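Local coordinates for foldase protein PrsA (Bacillus subtilis, PDB 4WO7) that assists the folding of secreted proteins outside the cell after their translocation and has peptidyl-prolyl cis-trans isomerase activity, at the interface of chains A and B. Sequence-based numbering; all coordinates share one arbitrary frame. Chains: chain A/B, Foldase protein PrsA.

The interface of chains A and B. Residues chain A 23-24, 27-28, 31; chain B 36-37, 40, 83, 86.
A:Asn27 and B:Leu40 reach toward each other tip to tip, the amide of one chain against the isobutyl end of the other. B:Leu40 CD2 lies 3.4 Å from A:Asn27 ND2 and also touches the amide carbon CG, a hydrocarbon packing against a polar group. One N-H of the amide is used within its own chain: ND2 donates to the backbone carbonyl O of A:Glu23, one helical turn back, at 2.8 Å. This bond is nearly straight, 173° at the hydrogen, and the acceptor lies almost in the amide plane, which should hold the amide's rotation. With A:Asn27 CG beside its own backbone N (chi1 -75°), the amide is turned back toward that carbonyl. Its CB meets the methyl CG1 of B:Val36 at 3.7 Å, and the same methyl approaches CG of the selenomethionine A:Met28 at 4.1 Å. The other methyl of B:Leu40, CD1, rests against the backbone of A:Leu24, 4.0 Å from its CA, while the side chain of A:Leu24 crosses that of B:Leu37 at a slant, its CD1 lying near the backbone N and CB. On the opposite flank, A:Asn27 OD1 and the carboxylate OE2 of B:Glu86 stand 4.0 Å apart, too far for a bond, with the amide and carboxylate planes turned 65° apart. A:Thr31 OG1, bonded to the backbone O of A:Asn27 at 3.0 Å, stands 4.0 Å from the phenol OH of B:Tyr83, again beyond bonding, with the two side chains at about a right angle. An alanine here removes the amide, which would probably open a gap beside B:Leu40 CD2 and leave the A:Glu23 carbonyl without its side-chain donor. This patch of the two-fold symmetric PrsA dimer sets helix 21-49 of chain A against the same helix of chain B, with helix 81-101 of chain B flanking it; exchanging the chains gives its twin.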
# COMPACT_ATOMS: atom_id res chain seq x y z
N GLU A 23 -18.14 7.89 -20.66
CA GLU A 23 -18.27 7.17 -19.41
C GLU A 23 -16.90 6.95 -18.78
O GLU A 23 -16.72 7.16 -17.58
CB GLU A 23 -18.94 5.81 -19.62
CG GLU A 23 -20.41 5.88 -19.99
CD GLU A 23 -20.95 4.54 -20.44
OE1 GLU A 23 -21.39 3.75 -19.57
OE2 GLU A 23 -20.94 4.26 -21.66
N LEU A 24 -15.94 6.55 -19.61
CA LEU A 24 -14.59 6.30 -19.15
C LEU A 24 -13.97 7.58 -18.60
O LEU A 24 -13.42 7.61 -17.51
CB LEU A 24 -13.72 5.75 -20.29
CG LEU A 24 -12.32 5.27 -19.92
CD1 LEU A 24 -12.40 4.05 -19.02
CD2 LEU A 24 -11.49 4.96 -21.17
N ASN A 27 -15.66 8.73 -15.09
CA ASN A 27 -15.31 7.92 -13.93
C ASN A 27 -13.83 7.98 -13.61
O ASN A 27 -13.43 7.86 -12.46
CB ASN A 27 -15.72 6.47 -14.16
CG ASN A 27 -17.21 6.27 -14.02
OD1 ASN A 27 -17.72 6.03 -12.93
ND2 ASN A 27 -17.93 6.40 -15.14
N MSE A 28 -13.01 8.17 -14.64
CA MSE A 28 -11.58 8.34 -14.44
C MSE A 28 -11.31 9.61 -13.66
O MSE A 28 -10.40 9.68 -12.84
CB MSE A 28 -10.86 8.39 -15.79
CG MSE A 28 -10.71 7.03 -16.41
SE MSE A 28 -9.49 6.99 -17.93
CE MSE A 28 -8.16 6.23 -16.83
N THR A 31 -11.91 9.51 -9.97
CA THR A 31 -10.90 8.62 -9.40
C THR A 31 -9.49 9.16 -9.46
O THR A 31 -8.81 9.23 -8.43
CB THR A 31 -10.91 7.26 -10.15
OG1 THR A 31 -12.18 6.63 -9.99
CG2 THR A 31 -9.84 6.32 -9.62
N VAL B 36 -10.40 1.32 -14.28
CA VAL B 36 -11.73 1.93 -14.31
C VAL B 36 -12.62 1.30 -15.37
O VAL B 36 -13.81 1.12 -15.14
CB VAL B 36 -11.64 3.46 -14.54
CG1 VAL B 36 -13.03 4.06 -14.86
CG2 VAL B 36 -11.01 4.14 -13.33
N LEU B 37 -12.05 0.95 -16.52
CA LEU B 37 -12.79 0.19 -17.52
C LEU B 37 -13.24 -1.16 -16.96
O LEU B 37 -14.34 -1.63 -17.27
CB LEU B 37 -11.93 -0.04 -18.77
CG LEU B 37 -12.56 -0.89 -19.88
CD1 LEU B 37 -13.83 -0.26 -20.45
CD2 LEU B 37 -11.53 -1.12 -20.97
N LEU B 40 -16.33 -0.51 -14.76
CA LEU B 40 -17.46 -0.12 -15.60
C LEU B 40 -18.08 -1.34 -16.29
O LEU B 40 -19.30 -1.49 -16.33
CB LEU B 40 -17.01 0.90 -16.65
CG LEU B 40 -16.66 2.29 -16.10
CD1 LEU B 40 -16.02 3.13 -17.19
CD2 LEU B 40 -17.89 3.01 -15.53
N TYR B 83 -22.92 9.18 -6.09
CA TYR B 83 -21.71 8.45 -6.44
C TYR B 83 -21.38 7.43 -5.35
O TYR B 83 -20.92 6.33 -5.64
CB TYR B 83 -20.53 9.39 -6.67
CG TYR B 83 -19.29 8.67 -7.14
CD1 TYR B 83 -19.22 8.16 -8.42
CD2 TYR B 83 -18.20 8.50 -6.30
CE1 TYR B 83 -18.10 7.49 -8.86
CE2 TYR B 83 -17.07 7.83 -6.74
CZ TYR B 83 -17.02 7.33 -8.02
OH TYR B 83 -15.90 6.67 -8.46
N GLU B 86 -23.66 4.54 -5.61
CA GLU B 86 -23.23 3.83 -6.81
C GLU B 86 -22.08 2.88 -6.50
O GLU B 86 -22.07 1.74 -6.96
CB GLU B 86 -22.83 4.84 -7.88
CG GLU B 86 -22.59 4.25 -9.25
CD GLU B 86 -21.77 5.18 -10.13
OE1 GLU B 86 -22.21 6.32 -10.35
OE2 GLU B 86 -20.68 4.76 -10.59